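Alkaline phosphatase D (Bacillus subtilis, PDB 2YEQ) hydrolyses phosphate esters, acting as an alkaline phosphatase and phosphodiesterase with an active site that holds iron and calcium ions. Local coordinates at residues A[269-279]-A[321-332]. Sequence-based numbering, arbitrary orientation.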
loop_
_atom_site.group_PDB
_atom_site.type_symbol
_atom_site.label_atom_id
_atom_site.label_comp_id
_atom_site.label_asym_id
_atom_site.label_seq_id
_atom_site.Cartn_x
_atom_site.Cartn_y
_atom_site.Cartn_z
ATOM N N ASN A 269 18.440 -5.245 -13.863
ATOM C CA ASN A 269 19.455 -5.361 -12.820
ATOM C C ASN A 269 19.490 -4.132 -11.957
ATOM O O ASN A 269 20.397 -3.960 -11.159
ATOM C CB ASN A 269 20.838 -5.592 -13.431
ATOM C CG ASN A 269 21.387 -4.355 -14.162
ATOM O OD1 ASN A 269 20.738 -3.291 -14.245
ATOM N ND2 ASN A 269 22.585 -4.499 -14.711
ATOM N N LEU A 270 18.520 -3.254 -12.124
ATOM C CA LEU A 270 18.506 -2.026 -11.365
ATOM C C LEU A 270 17.997 -2.221 -9.917
ATOM O O LEU A 270 18.550 -1.639 -8.970
ATOM C CB LEU A 270 17.648 -0.984 -12.090
ATOM C CG LEU A 270 17.530 0.424 -11.510
ATOM C CD1 LEU A 270 18.883 1.106 -11.380
ATOM C CD2 LEU A 270 16.558 1.291 -12.374
ATOM N N ALA A 271 16.904 -2.959 -9.749
ATOM C CA ALA A 271 16.271 -3.038 -8.415
ATOM C C ALA A 271 15.570 -4.375 -8.227
ATOM O O ALA A 271 14.874 -4.847 -9.138
ATOM C CB ALA A 271 15.295 -1.889 -8.203
ATOM N N SER A 272 15.795 -4.976 -7.060
ATOM C CA SER A 272 15.144 -6.212 -6.632
ATOM C C SER A 272 14.100 -5.826 -5.573
ATOM O O SER A 272 14.438 -5.199 -4.570
ATOM C CB SER A 272 16.191 -7.169 -6.060
ATOM O OG SER A 272 15.608 -8.288 -5.411
ATOM N N PHE A 273 12.832 -6.160 -5.829
ATOM C CA PHE A 273 11.715 -5.715 -4.987
ATOM C C PHE A 273 11.158 -6.910 -4.217
ATOM O O PHE A 273 10.765 -7.892 -4.825
ATOM C CB PHE A 273 10.606 -5.133 -5.846
ATOM C CG PHE A 273 10.925 -3.780 -6.408
ATOM C CD1 PHE A 273 10.695 -2.650 -5.671
ATOM C CD2 PHE A 273 11.469 -3.651 -7.682
ATOM C CE1 PHE A 273 10.987 -1.391 -6.174
ATOM C CE2 PHE A 273 11.763 -2.390 -8.204
ATOM C CZ PHE A 273 11.528 -1.260 -7.438
ATOM N N ASN A 274 11.172 -6.801 -2.903
ATOM C CA ASN A 274 10.582 -7.791 -2.006
ATOM C C ASN A 274 9.334 -7.171 -1.436
ATOM O O ASN A 274 9.414 -6.277 -0.600
ATOM C CB ASN A 274 11.568 -8.128 -0.886
ATOM C CG ASN A 274 12.894 -8.651 -1.425
ATOM O OD1 ASN A 274 13.001 -9.806 -1.838
ATOM N ND2 ASN A 274 13.882 -7.759 -1.525
ATOM N N VAL A 275 8.184 -7.637 -1.915
ATOM C CA VAL A 275 6.892 -7.160 -1.452
ATOM C C VAL A 275 6.463 -8.054 -0.257
ATOM O O VAL A 275 6.223 -9.239 -0.432
ATOM C CB VAL A 275 5.840 -7.228 -2.601
ATOM C CG1 VAL A 275 4.524 -6.707 -2.138
ATOM C CG2 VAL A 275 6.342 -6.406 -3.840
ATOM N N LEU A 276 6.404 -7.465 0.932
ATOM C CA LEU A 276 6.210 -8.206 2.155
ATOM C C LEU A 276 4.744 -8.192 2.596
ATOM O O LEU A 276 3.897 -7.368 2.110
ATOM C CB LEU A 276 7.062 -7.610 3.274
ATOM C CG LEU A 276 8.561 -7.414 2.982
ATOM C CD1 LEU A 276 9.293 -6.914 4.247
ATOM C CD2 LEU A 276 9.201 -8.665 2.415
ATOM N N ASP A 277 4.467 -9.102 3.530
ATOM C CA ASP A 277 3.176 -9.212 4.215
ATOM C C ASP A 277 3.453 -9.328 5.703
ATOM O O ASP A 277 3.830 -10.389 6.194
ATOM C CB ASP A 277 2.438 -10.430 3.641
ATOM C CG ASP A 277 1.032 -10.649 4.254
ATOM O OD1 ASP A 277 0.637 -9.944 5.204
ATOM O OD2 ASP A 277 0.348 -11.547 3.724
ATOM N N THR A 278 3.290 -8.216 6.413
ATOM C CA THR A 278 3.601 -8.144 7.818
ATOM C C THR A 278 2.356 -8.268 8.706
ATOM O O THR A 278 2.440 -8.007 9.901
ATOM C CB THR A 278 4.356 -6.830 8.158
ATOM O OG1 THR A 278 3.540 -5.680 7.836
ATOM C CG2 THR A 278 5.729 -6.763 7.382
ATOM N N ARG A 279 1.211 -8.621 8.110
ATOM C CA ARG A 279 -0.028 -8.872 8.855
ATOM C C ARG A 279 -0.384 -10.329 8.998
ATOM O O ARG A 279 -0.813 -10.739 10.079
ATOM C CB ARG A 279 -1.242 -8.199 8.194
ATOM C CG ARG A 279 -1.316 -6.731 8.427
ATOM C CD ARG A 279 -1.581 -6.332 9.829
ATOM N NE ARG A 279 -1.307 -4.911 9.982
ATOM C CZ ARG A 279 -1.170 -4.257 11.128
ATOM N NH1 ARG A 279 -1.331 -4.860 12.323
ATOM N NH2 ARG A 279 -0.862 -2.972 11.095
ATOM N N SER A 321 20.747 -11.423 -4.485
ATOM C CA SER A 321 20.509 -10.307 -5.399
ATOM C C SER A 321 21.819 -9.667 -5.866
ATOM O O SER A 321 22.679 -9.351 -5.060
ATOM C CB SER A 321 19.684 -9.228 -4.719
ATOM O OG SER A 321 19.631 -8.034 -5.480
ATOM N N THR A 322 21.941 -9.450 -7.168
ATOM C CA THR A 322 23.050 -8.672 -7.706
ATOM C C THR A 322 22.554 -7.348 -8.264
ATOM O O THR A 322 23.292 -6.673 -8.970
ATOM C CB THR A 322 23.761 -9.435 -8.815
ATOM O OG1 THR A 322 22.800 -9.822 -9.794
ATOM C CG2 THR A 322 24.440 -10.676 -8.261
ATOM N N ALA A 323 21.320 -6.963 -7.944
ATOM C CA ALA A 323 20.763 -5.709 -8.440
ATOM C C ALA A 323 21.439 -4.536 -7.779
ATOM O O ALA A 323 22.012 -4.686 -6.719
ATOM C CB ALA A 323 19.245 -5.652 -8.200
ATOM N N HIS A 324 21.359 -3.360 -8.402
ATOM C CA HIS A 324 21.884 -2.122 -7.806
ATOM C C HIS A 324 21.180 -1.702 -6.529
ATOM O O HIS A 324 21.775 -1.001 -5.707
ATOM C CB HIS A 324 21.814 -0.950 -8.792
ATOM C CG HIS A 324 22.777 -1.080 -9.932
ATOM N ND1 HIS A 324 24.139 -0.960 -9.767
ATOM C CD2 HIS A 324 22.580 -1.368 -11.242
ATOM C CE1 HIS A 324 24.739 -1.154 -10.930
ATOM N NE2 HIS A 324 23.817 -1.414 -11.839
ATOM N N TRP A 325 19.910 -2.099 -6.372
ATOM C CA TRP A 325 19.133 -1.773 -5.179
ATOM C C TRP A 325 18.310 -2.981 -4.701
ATOM O O TRP A 325 17.870 -3.816 -5.501
ATOM C CB TRP A 325 18.187 -0.618 -5.469
ATOM C CG TRP A 325 18.886 0.652 -5.870
ATOM C CD1 TRP A 325 19.136 1.084 -7.138
ATOM C CD2 TRP A 325 19.448 1.617 -5.002
ATOM N NE1 TRP A 325 19.811 2.286 -7.113
ATOM C CE2 TRP A 325 20.014 2.636 -5.809
ATOM C CE3 TRP A 325 19.530 1.733 -3.614
ATOM C CZ2 TRP A 325 20.656 3.737 -5.268
ATOM C CZ3 TRP A 325 20.141 2.817 -3.084
ATOM C CH2 TRP A 325 20.704 3.820 -3.906
ATOM N N ASN A 326 18.131 -3.065 -3.391
ATOM C CA ASN A 326 17.297 -4.108 -2.759
ATOM C C ASN A 326 16.219 -3.365 -2.020
ATOM O O ASN A 326 16.510 -2.482 -1.227
ATOM C CB ASN A 326 18.132 -4.937 -1.796
ATOM C CG ASN A 326 19.067 -5.849 -2.502
ATOM O OD1 ASN A 326 18.639 -6.726 -3.241
ATOM N ND2 ASN A 326 20.376 -5.661 -2.282
ATOM N N VAL A 327 14.964 -3.657 -2.345
ATOM C CA VAL A 327 13.846 -2.842 -1.857
ATOM C C VAL A 327 12.906 -3.731 -1.036
ATOM O O VAL A 327 12.637 -4.858 -1.441
ATOM C CB VAL A 327 13.086 -2.200 -3.026
ATOM C CG1 VAL A 327 11.941 -1.266 -2.527
ATOM C CG2 VAL A 327 14.079 -1.406 -3.930
ATOM N N LEU A 328 12.499 -3.223 0.123
ATOM C CA LEU A 328 11.443 -3.820 0.938
ATOM C C LEU A 328 10.186 -2.959 0.807
ATOM O O LEU A 328 10.099 -1.885 1.354
ATOM C CB LEU A 328 11.860 -3.903 2.413
ATOM C CG LEU A 328 13.119 -4.670 2.816
ATOM C CD1 LEU A 328 13.107 -4.928 4.362
ATOM C CD2 LEU A 328 13.247 -5.912 2.005
ATOM N N ALA A 329 9.234 -3.426 0.029
ATOM C CA ALA A 329 7.967 -2.720 -0.130
ATOM C C ALA A 329 7.037 -3.320 0.913
ATOM O O ALA A 329 6.600 -4.454 0.753
ATOM C CB ALA A 329 7.415 -2.964 -1.508
ATOM N N GLN A 330 6.731 -2.557 1.947
ATOM C CA GLN A 330 6.027 -3.116 3.100
ATOM C C GLN A 330 5.188 -2.072 3.803
ATOM O O GLN A 330 5.008 -0.964 3.280
ATOM C CB GLN A 330 7.025 -3.836 4.031
ATOM C CG GLN A 330 8.120 -2.952 4.603
ATOM C CD GLN A 330 7.715 -2.311 5.894
ATOM O OE1 GLN A 330 7.238 -2.990 6.822
ATOM N NE2 GLN A 330 7.835 -0.997 5.955
ATOM N N GLN A 331 4.645 -2.416 4.982
ATOM C CA GLN A 331 3.510 -1.703 5.537
ATOM C C GLN A 331 3.790 -0.666 6.573
ATOM O O GLN A 331 3.126 0.385 6.607
ATOM C CB GLN A 331 2.538 -2.728 6.173
ATOM C CG GLN A 331 1.876 -3.684 5.201
ATOM C CD GLN A 331 2.781 -4.753 4.626
ATOM O OE1 GLN A 331 3.802 -5.142 5.218
ATOM N NE2 GLN A 331 2.384 -5.276 3.454
ATOM N N ILE A 332 4.716 -0.974 7.484
ATOM C CA ILE A 332 4.786 -0.282 8.758
ATOM C C ILE A 332 6.175 0.319 9.065
ATOM O O ILE A 332 7.191 -0.058 8.490
ATOM C CB ILE A 332 4.352 -1.244 9.912
ATOM C CG1 ILE A 332 5.061 -2.583 9.785
ATOM C CG2 ILE A 332 2.793 -1.434 9.946
ATOM C CD1 ILE A 332 5.060 -3.427 11.082
HETATM O O HOH W 1 16.404 -8.420 -2.943
#
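Strands 271-275 and 325-329 are parallel neighbours in a mixed sheet of the calcineurin-like phosphatase domain, joined through helix 308-320. Backbone bonds start at His-324 N to Asn-269 O (3.0 Å), continue with Ser-272 N to Trp-325 O (2.8 Å) and end at Leu-276 N to Ala-329 O (3.0 Å). Val-327 O accepts twice, from Asn-274 N and, across the other face of its carbonyl plane, from Asn-274 ND2 at 3.2 Å. The same ND2 gives to a water that joins Ser-272 OG and Asn-326 OD1; Ser-272 OG is also hydrogen-bonded to His-264 NE2, while Asn-274 OD1 accepts from Asn-317 ND2. On the opposite side of the sheet the Phe-273 ring lies alongside Val-327, Phe-273 CD1 3.6 Å from Val-327 CB. Beyond the strands Gln-331, bent at chi2 (72°), turns its amide back: Leu-276 O, also bonded to Thr-207, lies in the Gln-331 amide plane, while NE2 comes in above the Leu-276 carbonyl plane (2.9 Å, 177°), and Gln-331 OE1 accepts from Thr-278 OG1 (2.7 Å). A leucine in place of Gln-331 would probably cost Leu-276 O its NE2 donor and Thr-278 OG1 this acceptor, tying the loop less firmly to the strand end. That loop carries Arg-279, salt-bridged to Asp-209, a calcium ligand, and to Asp-350. Helix 308-320 covers Asn-274, Leu-276 and Leu-328; strands 263-267 and 374-378 flank the pair.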